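Local atomic coordinates of member of DUF4221 family (Bacteroides vulgatus, PDB entry 3S9J), a protein that is of unknown function but folds as a six-bladed beta-propeller that binds sodium ions, and in its natural form probably carries a bacterial lipoprotein signal. Residues Pro265-Ile270 with Arg281-Pro286; Ala236-Leu241 with Glu303-Val308; Tyr199-Asp204 with Cys214-Tyr219; Pro185-Glu190 with Met244-Gly249. All coordinates share one frame; numbering follows the deposited sequence.

Contact 1: residues Pro265-Ile270 with Arg281-Pro286; sequences PRYWHI and RFAEMP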
# COMPACT_ATOMS: atom_id res chain seq x y z
N PRO A 265 16.61 -7.36 -4.38
CA PRO A 265 15.51 -7.03 -5.27
C PRO A 265 14.19 -7.66 -4.83
O PRO A 265 14.19 -8.73 -4.23
CB PRO A 265 15.97 -7.62 -6.64
CG PRO A 265 16.90 -8.71 -6.25
CD PRO A 265 17.62 -8.23 -5.03
N ARG A 266 13.09 -6.97 -5.07
CA ARG A 266 11.76 -7.49 -4.76
C ARG A 266 10.75 -6.61 -5.41
O ARG A 266 11.05 -5.49 -5.85
CB ARG A 266 11.50 -7.51 -3.25
CG ARG A 266 11.55 -6.16 -2.56
CD ARG A 266 11.11 -6.30 -1.10
NE ARG A 266 11.46 -5.13 -0.30
CZ ARG A 266 11.37 -5.07 1.04
NH1 ARG A 266 10.93 -6.11 1.74
NH2 ARG A 266 11.75 -3.97 1.68
N TYR A 267 9.52 -7.11 -5.47
CA TYR A 267 8.42 -6.31 -5.96
C TYR A 267 7.86 -5.49 -4.79
O TYR A 267 8.12 -5.78 -3.61
CB TYR A 267 7.35 -7.19 -6.65
CG TYR A 267 8.01 -7.83 -7.85
CD1 TYR A 267 8.15 -7.12 -9.03
CD2 TYR A 267 8.64 -9.05 -7.75
CE1 TYR A 267 8.84 -7.64 -10.11
CE2 TYR A 267 9.33 -9.60 -8.84
CZ TYR A 267 9.43 -8.88 -10.01
OH TYR A 267 10.13 -9.39 -11.08
N TRP A 268 7.11 -4.44 -5.14
CA TRP A 268 6.48 -3.59 -4.12
C TRP A 268 5.01 -3.38 -4.51
O TRP A 268 4.30 -4.38 -4.62
CB TRP A 268 7.29 -2.31 -3.84
CG TRP A 268 7.00 -1.70 -2.50
CD1 TRP A 268 6.40 -0.50 -2.24
CD2 TRP A 268 7.28 -2.28 -1.23
NE1 TRP A 268 6.31 -0.29 -0.89
CE2 TRP A 268 6.83 -1.38 -0.24
CE3 TRP A 268 7.85 -3.49 -0.82
CZ2 TRP A 268 6.96 -1.63 1.10
CZ3 TRP A 268 7.98 -3.74 0.55
CH2 TRP A 268 7.52 -2.81 1.49
N HIS A 269 4.55 -2.14 -4.74
CA HIS A 269 3.13 -1.92 -5.02
C HIS A 269 2.62 -2.71 -6.21
O HIS A 269 3.31 -2.84 -7.24
CB HIS A 269 2.83 -0.46 -5.39
CG HIS A 269 3.38 0.58 -4.47
ND1 HIS A 269 3.01 0.70 -3.15
CD2 HIS A 269 4.17 1.64 -4.75
CE1 HIS A 269 3.59 1.77 -2.63
NE2 HIS A 269 4.31 2.35 -3.58
N ILE A 270 1.38 -3.18 -6.10
CA ILE A 270 0.55 -3.40 -7.27
C ILE A 270 -0.60 -2.39 -7.19
O ILE A 270 -1.26 -2.26 -6.17
CB ILE A 270 0.08 -4.89 -7.42
CG1 ILE A 270 -0.72 -5.12 -8.73
CG2 ILE A 270 -0.73 -5.35 -6.20
CD1 ILE A 270 0.12 -4.95 -10.01
N ARG A 281 2.96 -2.39 -11.56
CA ARG A 281 3.69 -3.11 -10.53
C ARG A 281 5.08 -2.50 -10.37
O ARG A 281 5.86 -2.38 -11.34
CB ARG A 281 3.79 -4.60 -10.85
CG ARG A 281 4.23 -5.40 -9.64
CD ARG A 281 4.39 -6.89 -9.91
NE ARG A 281 4.48 -7.61 -8.65
CZ ARG A 281 4.93 -8.84 -8.49
NH1 ARG A 281 5.39 -9.55 -9.53
NH2 ARG A 281 4.94 -9.36 -7.27
N PHE A 282 5.40 -2.11 -9.15
CA PHE A 282 6.70 -1.53 -8.86
C PHE A 282 7.70 -2.66 -8.53
O PHE A 282 7.34 -3.63 -7.85
CB PHE A 282 6.60 -0.57 -7.66
CG PHE A 282 5.96 0.77 -7.98
CD1 PHE A 282 4.64 0.84 -8.42
CD2 PHE A 282 6.66 1.94 -7.83
CE1 PHE A 282 4.06 2.07 -8.71
CE2 PHE A 282 6.09 3.17 -8.12
CZ PHE A 282 4.76 3.24 -8.55
N ALA A 283 8.94 -2.51 -8.98
CA ALA A 283 10.01 -3.49 -8.72
C ALA A 283 11.22 -2.74 -8.18
O ALA A 283 11.59 -1.72 -8.74
CB ALA A 283 10.36 -4.21 -10.00
N GLU A 284 11.81 -3.25 -7.10
CA GLU A 284 13.01 -2.69 -6.53
C GLU A 284 14.22 -3.41 -7.12
O GLU A 284 14.28 -4.63 -7.10
CB GLU A 284 13.01 -2.83 -5.01
CG GLU A 284 11.76 -2.29 -4.33
CD GLU A 284 11.85 -2.20 -2.81
OE1 GLU A 284 12.69 -2.88 -2.16
OE2 GLU A 284 11.05 -1.41 -2.24
N MSE A 285 15.18 -2.63 -7.60
CA MSE A 285 16.41 -3.18 -8.17
C MSE A 285 17.37 -3.60 -7.07
O MSE A 285 17.28 -3.12 -5.94
CB MSE A 285 17.09 -2.15 -9.05
CG MSE A 285 16.24 -1.67 -10.24
SE MSE A 285 15.77 -3.05 -11.49
CE MSE A 285 13.96 -3.48 -10.91
N PRO A 286 18.35 -4.47 -7.41
CA PRO A 286 19.27 -4.88 -6.37
C PRO A 286 20.11 -3.74 -5.81
O PRO A 286 20.48 -2.80 -6.54
CB PRO A 286 20.17 -5.91 -7.07
CG PRO A 286 19.46 -6.31 -8.32
CD PRO A 286 18.61 -5.12 -8.70
O HOH W 1 13.47 -1.89 0.31
O HOH W 2 3.92 -6.84 -5.76
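Tyr267 and Arg281 lie on one face of an antiparallel pair of strands, and the guanidinium rests flat on the phenol ring with planes 12° apart. Arg281 leaves the backbone with CG anti to its N (chi1 -166°). Its CB meets Ile270 CD1, CG passes the carbonyl oxygen of His269, and CD comes beside Tyr267 CD1. NE gives a hydrogen bond to a water that also binds Trp268 O. CZ lies 3.3 Å from Tyr267 CG, an off-centre cation-pi contact, while NH1 hangs over the ring centre. The tip is held from outside, NH1 by Ala236 O and NH2 by Tyr219 O, and Tyr267 OH bonds to Ser238 N. The long, flat arginine can thus cover a ring and still point its N-H groups outward from the edge of the guanidinium.

On the other face Arg266 NE reaches Glu284 OE1 at 3.2 Å; the oxygen lies in the guanidinium plane, yet the nitrogen stands above the carboxylate. Lys302 also pairs with OE1, and Tyr328 bonds OE2. Further along, His269 turns its edge to the face of Phe282, planes at 88°.

Glu284 N to Arg266 O, 2.7 Å, and Phe282 N to His269 O, 2.9 Å, tie the backbones. Between them the register slips by one residue, a beta bulge in the hairpin formed by the first two strands of a propeller blade.

Contact 2: residues Ala236-Leu241 with Glu303-Val308; sequences AKSRYL and EFSVIV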
# COMPACT_ATOMS: atom_id res chain seq x y z
N ALA A 236 4.27 -11.40 -13.85
CA ALA A 236 4.44 -9.97 -13.71
C ALA A 236 5.88 -9.69 -13.30
O ALA A 236 6.14 -8.93 -12.38
CB ALA A 236 3.46 -9.40 -12.69
N LYS A 237 6.82 -10.32 -14.01
CA LYS A 237 8.25 -10.25 -13.71
C LYS A 237 8.88 -9.06 -14.42
O LYS A 237 8.61 -8.80 -15.59
CB LYS A 237 8.92 -11.55 -14.20
CG LYS A 237 10.43 -11.54 -14.22
CD LYS A 237 11.02 -12.84 -14.77
CE LYS A 237 12.53 -12.70 -14.89
NZ LYS A 237 12.98 -11.61 -15.81
N SER A 238 9.77 -8.37 -13.71
CA SER A 238 10.60 -7.32 -14.30
C SER A 238 11.65 -7.91 -15.26
O SER A 238 12.31 -8.90 -14.92
CB SER A 238 11.36 -6.59 -13.22
OG SER A 238 12.33 -5.72 -13.80
N ARG A 239 11.83 -7.27 -16.42
CA ARG A 239 12.88 -7.70 -17.35
C ARG A 239 14.29 -7.46 -16.80
O ARG A 239 15.24 -8.02 -17.33
CB ARG A 239 12.72 -7.03 -18.73
CG ARG A 239 12.97 -5.52 -18.76
CD ARG A 239 12.12 -4.88 -19.88
NE ARG A 239 10.69 -5.11 -19.67
CZ ARG A 239 9.75 -4.96 -20.60
NH1 ARG A 239 10.06 -4.57 -21.83
NH2 ARG A 239 8.48 -5.20 -20.29
N TYR A 240 14.42 -6.68 -15.73
CA TYR A 240 15.72 -6.36 -15.17
C TYR A 240 16.11 -7.26 -14.02
O TYR A 240 17.24 -7.18 -13.58
CB TYR A 240 15.75 -4.90 -14.72
CG TYR A 240 15.39 -3.96 -15.84
CD1 TYR A 240 16.24 -3.82 -16.93
CD2 TYR A 240 14.18 -3.25 -15.84
CE1 TYR A 240 15.93 -3.00 -17.98
CE2 TYR A 240 13.86 -2.42 -16.92
CZ TYR A 240 14.75 -2.29 -17.98
OH TYR A 240 14.48 -1.49 -19.06
N LEU A 241 15.20 -8.13 -13.57
CA LEU A 241 15.43 -8.99 -12.41
C LEU A 241 15.41 -10.46 -12.77
O LEU A 241 14.64 -10.90 -13.61
CB LEU A 241 14.34 -8.78 -11.33
CG LEU A 241 14.20 -7.38 -10.75
CD1 LEU A 241 13.06 -7.35 -9.73
CD2 LEU A 241 15.54 -6.92 -10.14
N GLU A 303 17.28 1.92 -6.81
CA GLU A 303 16.62 2.10 -8.09
C GLU A 303 15.38 1.24 -8.16
O GLU A 303 15.23 0.28 -7.39
CB GLU A 303 17.58 1.77 -9.22
CG GLU A 303 18.77 2.72 -9.23
CD GLU A 303 19.90 2.26 -10.11
OE1 GLU A 303 20.18 1.03 -10.13
OE2 GLU A 303 20.51 3.14 -10.75
N PHE A 304 14.47 1.62 -9.05
CA PHE A 304 13.23 0.87 -9.22
C PHE A 304 12.71 0.96 -10.63
O PHE A 304 13.18 1.76 -11.45
CB PHE A 304 12.16 1.33 -8.21
CG PHE A 304 11.66 2.72 -8.44
CD1 PHE A 304 12.42 3.82 -8.00
CD2 PHE A 304 10.43 2.95 -9.04
CE1 PHE A 304 11.98 5.12 -8.18
CE2 PHE A 304 9.98 4.26 -9.24
CZ PHE A 304 10.76 5.34 -8.80
N SER A 305 11.75 0.10 -10.94
CA SER A 305 11.05 0.18 -12.18
C SER A 305 9.55 0.08 -11.93
O SER A 305 9.11 -0.32 -10.85
CB SER A 305 11.49 -0.95 -13.14
OG SER A 305 11.10 -2.22 -12.67
N VAL A 306 8.79 0.43 -12.95
CA VAL A 306 7.35 0.22 -12.97
C VAL A 306 6.96 -0.54 -14.21
O VAL A 306 7.23 -0.10 -15.34
CB VAL A 306 6.59 1.54 -12.91
CG1 VAL A 306 5.08 1.27 -12.97
CG2 VAL A 306 6.96 2.31 -11.61
N ILE A 307 6.39 -1.72 -13.99
CA ILE A 307 5.84 -2.58 -15.03
C ILE A 307 4.39 -2.17 -15.27
O ILE A 307 3.62 -2.02 -14.33
CB ILE A 307 5.87 -4.05 -14.58
CG1 ILE A 307 7.29 -4.49 -14.19
CG2 ILE A 307 5.22 -4.93 -15.65
CD1 ILE A 307 7.37 -5.67 -13.21
N VAL A 308 4.02 -2.00 -16.54
CA VAL A 308 2.65 -1.69 -16.92
C VAL A 308 1.99 -2.95 -17.50
O VAL A 308 2.53 -3.57 -18.40
CB VAL A 308 2.58 -0.55 -17.97
CG1 VAL A 308 1.12 -0.23 -18.30
CG2 VAL A 308 3.30 0.71 -17.44
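Ser238 OG and Ser305 OG face each other 3.9 Å apart, and no hydrogen bond joins them; both bond instead to one atom outside the two segments, Glu318 OE2. The carboxylate bridges the loop and the strand, and a small hydroxyl on each side lets both reach the same oxygen. Ser238 OG stands anti to its own backbone N (chi1 170°) and also accepts from Tyr240 N at 3.0 Å, which makes an ST turn within the type I beta turn from Ser238 to Leu241.

Direct touching falls mainly to Ile307. Its CD1, at the end of the longer branch, lies 3.6 Å from Ala236 O and 3.6 Å from Ser238 N, close against the loop backbone. Both polar atoms are hydrogen-bonded elsewhere, so a methyl can pack there. Lys237 runs out extended and turns only at its last bond, where NZ bonds to Ser238 O at 2.9 Å and to Leu241 O at 2.8 Å. Ser238 O also receives Leu241 N, from the opposite face of its plane.

With no direct hydrogen bond across it, the contact relies on Ile307 for packing and on a third residue, Glu318, for its polar link.

Contact 3: residues Tyr199-Asp204 with Cys214-Tyr219; sequences YGFSYD and CGFFGY. With FMT (formic acid), chain F.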
# COMPACT_ATOMS: atom_id res chain seq x y z
N TYR A 199 7.16 -12.52 3.60
CA TYR A 199 5.88 -13.03 3.09
C TYR A 199 4.88 -11.91 2.83
O TYR A 199 3.70 -12.16 2.67
CB TYR A 199 5.28 -14.09 4.02
CG TYR A 199 4.97 -13.63 5.40
CD1 TYR A 199 5.93 -13.66 6.40
CD2 TYR A 199 3.69 -13.18 5.74
CE1 TYR A 199 5.66 -13.23 7.68
CE2 TYR A 199 3.41 -12.74 7.03
CZ TYR A 199 4.41 -12.77 8.00
OH TYR A 199 4.18 -12.35 9.29
N GLY A 200 5.36 -10.68 2.73
CA GLY A 200 4.52 -9.54 2.48
C GLY A 200 3.93 -9.54 1.09
O GLY A 200 4.51 -10.11 0.13
N PHE A 201 2.81 -8.84 0.96
CA PHE A 201 2.22 -8.59 -0.34
C PHE A 201 1.51 -7.27 -0.39
O PHE A 201 1.06 -6.76 0.64
CB PHE A 201 1.25 -9.70 -0.78
CG PHE A 201 0.00 -9.83 0.06
CD1 PHE A 201 -0.02 -10.64 1.19
CD2 PHE A 201 -1.18 -9.23 -0.34
CE1 PHE A 201 -1.18 -10.81 1.93
CE2 PHE A 201 -2.35 -9.39 0.41
CZ PHE A 201 -2.35 -10.17 1.54
N SER A 202 1.41 -6.72 -1.59
CA SER A 202 0.59 -5.56 -1.89
C SER A 202 -0.64 -6.05 -2.63
O SER A 202 -0.65 -7.14 -3.21
CB SER A 202 1.41 -4.57 -2.73
OG SER A 202 0.65 -3.45 -3.22
N TYR A 203 -1.71 -5.27 -2.60
CA TYR A 203 -2.92 -5.68 -3.33
C TYR A 203 -3.67 -4.42 -3.75
O TYR A 203 -3.45 -3.33 -3.21
CB TYR A 203 -3.81 -6.61 -2.47
CG TYR A 203 -4.39 -5.97 -1.23
CD1 TYR A 203 -3.69 -5.94 -0.06
CD2 TYR A 203 -5.65 -5.38 -1.26
CE1 TYR A 203 -4.18 -5.33 1.10
CE2 TYR A 203 -6.17 -4.77 -0.14
CZ TYR A 203 -5.44 -4.73 1.04
OH TYR A 203 -5.95 -4.13 2.15
N ASP A 204 -4.55 -4.59 -4.70
CA ASP A 204 -5.49 -3.56 -5.05
C ASP A 204 -6.79 -4.21 -5.50
O ASP A 204 -6.83 -5.41 -5.79
CB ASP A 204 -4.92 -2.64 -6.14
CG ASP A 204 -5.44 -1.19 -6.04
OD1 ASP A 204 -6.46 -0.93 -5.35
OD2 ASP A 204 -4.79 -0.30 -6.65
N CYS A 214 -3.30 -9.46 -6.05
CA CYS A 214 -2.30 -9.49 -4.99
C CYS A 214 -0.94 -9.82 -5.59
O CYS A 214 -0.81 -10.74 -6.40
CB CYS A 214 -2.61 -10.53 -3.94
SG CYS A 214 -4.24 -10.32 -3.18
N GLY A 215 0.07 -9.06 -5.17
CA GLY A 215 1.45 -9.23 -5.60
C GLY A 215 2.37 -9.42 -4.41
O GLY A 215 2.71 -8.46 -3.71
N PHE A 216 2.77 -10.67 -4.17
CA PHE A 216 3.76 -10.99 -3.14
C PHE A 216 5.08 -10.35 -3.54
O PHE A 216 5.49 -10.42 -4.68
CB PHE A 216 3.93 -12.52 -2.93
CG PHE A 216 2.85 -13.11 -2.09
CD1 PHE A 216 2.96 -13.13 -0.70
CD2 PHE A 216 1.68 -13.56 -2.67
CE1 PHE A 216 1.95 -13.61 0.08
CE2 PHE A 216 0.65 -14.03 -1.90
CZ PHE A 216 0.78 -14.08 -0.52
N PHE A 217 5.69 -9.65 -2.59
CA PHE A 217 6.93 -8.95 -2.85
C PHE A 217 8.01 -9.89 -3.40
O PHE A 217 8.80 -9.50 -4.26
CB PHE A 217 7.45 -8.27 -1.59
CG PHE A 217 6.46 -7.31 -0.94
CD1 PHE A 217 5.61 -6.51 -1.70
CD2 PHE A 217 6.41 -7.18 0.45
CE1 PHE A 217 4.72 -5.59 -1.08
CE2 PHE A 217 5.52 -6.30 1.07
CZ PHE A 217 4.70 -5.51 0.29
N GLY A 218 8.02 -11.12 -2.93
CA GLY A 218 9.07 -12.07 -3.34
C GLY A 218 8.75 -12.96 -4.52
O GLY A 218 9.46 -13.93 -4.74
N TYR A 219 7.72 -12.64 -5.30
CA TYR A 219 7.24 -13.55 -6.33
C TYR A 219 7.00 -12.89 -7.68
O TYR A 219 6.43 -11.82 -7.76
CB TYR A 219 5.94 -14.22 -5.85
CG TYR A 219 5.53 -15.51 -6.53
CD1 TYR A 219 6.48 -16.47 -6.90
CD2 TYR A 219 4.20 -15.81 -6.74
CE1 TYR A 219 6.08 -17.68 -7.48
CE2 TYR A 219 3.79 -17.00 -7.33
CZ TYR A 219 4.73 -17.93 -7.69
OH TYR A 219 4.31 -19.12 -8.25
C FMT F . 8.08 -8.48 3.64
O1 FMT F . 8.51 -8.64 4.78
O2 FMT F . 8.01 -9.39 2.82
O HOH W 3 6.57 -11.90 -0.49
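Cys214 lies within the second strand, 211-216, of an antiparallel beta hairpin in a propeller blade, paired with Tyr203 without hydrogen bonds between their backbones. Its SG packs on Tyr203 CB at 3.8 Å and stands obliquely beside the Phe201 ring, 5.0 Å from the centroid; a compact, polarisable thiol fits well between two aromatic residues. Gly215 follows as the hydrogen-bonded partner of Ser202: its N reaches Ser202 O at 2.8 Å, and its O accepts from Ser202 N at 3.0 Å.

Phe216 returns to the face of Cys214. Phe201 CB sits over its ring, 4.0 Å from the centroid, in a CH-pi contact. The two rings meet obliquely, planes at 48°. Met166 touches Phe201, Cys214 and Phe216, making this face of the sheet apolar.

Phe217 begins to leave the strand within a type I beta turn, and its N bonds to Gly200 O at 3.0 Å. CG lies anti to its carbonyl carbon (chi1 -56°), and the ring extends across the backbone of Gly200, where a side chain would strike it. Beyond the Phe217 ring edge, a formic acid, probably from the crystallisation liquor, accepts from Gly200 N at its O2, 2.9 Å away.

Contact 4: residues Pro185-Glu190 with Met244-Gly249; sequences PPIFKE and MKPKLG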
# COMPACT_ATOMS: atom_id res chain seq x y z
N PRO A 185 -0.16 -18.80 -0.74
CA PRO A 185 0.26 -19.79 -1.70
C PRO A 185 1.41 -20.63 -1.14
O PRO A 185 2.14 -20.17 -0.25
CB PRO A 185 0.71 -18.95 -2.90
CG PRO A 185 1.12 -17.65 -2.33
CD PRO A 185 0.22 -17.43 -1.13
N PRO A 186 1.57 -21.87 -1.64
CA PRO A 186 2.62 -22.78 -1.12
C PRO A 186 3.98 -22.49 -1.74
O PRO A 186 4.59 -23.37 -2.37
CB PRO A 186 2.10 -24.16 -1.54
CG PRO A 186 1.39 -23.89 -2.84
CD PRO A 186 0.71 -22.54 -2.64
N ILE A 187 4.45 -21.26 -1.55
CA ILE A 187 5.72 -20.81 -2.15
C ILE A 187 6.77 -20.43 -1.10
O ILE A 187 7.77 -19.81 -1.44
CB ILE A 187 5.48 -19.61 -3.12
CG1 ILE A 187 4.95 -18.37 -2.38
CG2 ILE A 187 4.54 -20.02 -4.24
CD1 ILE A 187 4.62 -17.16 -3.29
N PHE A 188 6.51 -20.78 0.16
CA PHE A 188 7.37 -20.43 1.29
C PHE A 188 7.98 -21.70 1.85
O PHE A 188 7.29 -22.54 2.41
CB PHE A 188 6.55 -19.70 2.36
CG PHE A 188 5.86 -18.51 1.83
CD1 PHE A 188 6.56 -17.32 1.63
CD2 PHE A 188 4.52 -18.56 1.49
CE1 PHE A 188 5.93 -16.21 1.10
CE2 PHE A 188 3.88 -17.44 0.98
CZ PHE A 188 4.59 -16.27 0.78
N LYS A 189 9.29 -21.84 1.69
CA LYS A 189 10.01 -23.10 1.91
C LYS A 189 10.71 -23.19 3.27
O LYS A 189 10.84 -24.27 3.83
CB LYS A 189 11.06 -23.28 0.80
CG LYS A 189 10.50 -23.14 -0.63
CD LYS A 189 9.20 -23.94 -0.81
CE LYS A 189 8.95 -24.36 -2.26
NZ LYS A 189 8.77 -23.21 -3.18
N GLU A 190 11.17 -22.06 3.80
CA GLU A 190 11.94 -22.08 5.04
C GLU A 190 11.07 -22.32 6.25
O GLU A 190 9.95 -21.79 6.34
CB GLU A 190 12.72 -20.77 5.22
CG GLU A 190 13.76 -20.51 4.14
CD GLU A 190 13.20 -19.91 2.87
OE1 GLU A 190 12.09 -19.33 2.93
OE2 GLU A 190 13.86 -20.02 1.81
N MSE A 244 12.24 -14.92 -9.33
CA MSE A 244 12.32 -15.15 -7.89
C MSE A 244 11.09 -15.81 -7.28
O MSE A 244 9.96 -15.75 -7.82
CB MSE A 244 12.58 -13.82 -7.16
CG MSE A 244 11.45 -12.84 -7.21
SE MSE A 244 11.77 -11.22 -6.13
CE MSE A 244 13.18 -10.51 -7.13
N LYS A 245 11.35 -16.45 -6.14
CA LYS A 245 10.32 -16.88 -5.19
C LYS A 245 10.72 -16.36 -3.81
O LYS A 245 11.88 -15.99 -3.59
CB LYS A 245 10.17 -18.41 -5.16
CG LYS A 245 9.90 -19.04 -6.54
CD LYS A 245 8.71 -20.04 -6.56
CE LYS A 245 8.97 -21.33 -5.78
NZ LYS A 245 7.87 -22.34 -6.00
N PRO A 246 9.75 -16.27 -2.88
CA PRO A 246 10.09 -15.61 -1.65
C PRO A 246 11.13 -16.35 -0.83
O PRO A 246 11.31 -17.56 -0.95
CB PRO A 246 8.74 -15.54 -0.89
CG PRO A 246 7.71 -15.66 -1.95
CD PRO A 246 8.32 -16.60 -2.93
N LYS A 247 11.85 -15.56 -0.05
CA LYS A 247 12.87 -16.07 0.85
C LYS A 247 12.54 -15.47 2.19
O LYS A 247 12.70 -14.26 2.40
CB LYS A 247 14.28 -15.65 0.40
CG LYS A 247 15.36 -16.71 0.68
CD LYS A 247 15.89 -16.71 2.11
CE LYS A 247 17.25 -16.01 2.22
NZ LYS A 247 17.20 -14.70 2.98
N LEU A 248 12.06 -16.30 3.10
CA LEU A 248 11.74 -15.82 4.42
C LEU A 248 13.02 -15.44 5.17
O LEU A 248 14.03 -16.11 5.05
CB LEU A 248 10.96 -16.88 5.19
CG LEU A 248 9.60 -17.28 4.61
CD1 LEU A 248 8.99 -18.40 5.44
CD2 LEU A 248 8.62 -16.08 4.55
N GLY A 249 12.93 -14.39 5.97
CA GLY A 249 14.01 -14.04 6.89
C GLY A 249 13.90 -14.81 8.19
O GLY A 249 12.80 -15.08 8.68
O HOH W 4 10.56 -19.44 0.99
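Ile187, Phe188, Pro246 and Leu248 supply the apolar part of a contact between two irregular loops. Pro246 meets both neighbours with its compact ring: CG touches Ile187 CD1 at 3.7 Å, and CB touches Phe188 CE1 at 3.5 Å. Each of the two side chains crosses the proline at about a right angle. Phe188 CD1 also touches Leu248 CD2, 3.8 Å away, so its ring spans two residues of the other loop, and Trp161 meets both Phe188 and Leu248 from outside. Ile187 O is buried against Pro246 CD and has no hydrogen-bonding partner in the model.

The polar part centres on Glu190. Its chain bends at chi2 (82°), setting CD back toward the other loop, and OE1 accepts from Leu248 N at 3.0 Å, the nitrogen standing well above the carboxylate plane. A water accepts from Lys189 N and donates to Pro246 O; its approach to OE1 is unusually short and therefore doubtful. Glutamate suits this place because its carboxylate can reach across to a backbone N-H of the other loop.

Among charges, Lys189 NZ and Lys245 NZ are modelled 3.1 Å apart; Lys189 has a second conformer, so this closeness is doubtful.

With apolar side chains on one flank and a carboxylate bound to backbone on the other, this is loop-to-loop packing between connections that follow two successive four-stranded blades of the propeller.

Overall arrangement
Along the chain, contact 3 opens and closes between the two loops of contact 4, and contact 1 lies likewise between the segments of contact 2. Contacts 1 and 2 share the sheet of strands 266-273, 278-284, 304-309 and 315-321, their centres about 7 Å apart. Contact 3 belongs to the preceding blade, strands 201-206 to 231-235, about 10 Å from contact 1 between centres; Tyr267 N meets Phe217 O across the two blades. Contact 4 sits about 12 Å from contact 3 and 20 Å from contact 2. The loop after strand 231-235 packs on the next blade in contact 2 and on the preceding connection in contact 4, so neighbouring blades are joined both directly and through it.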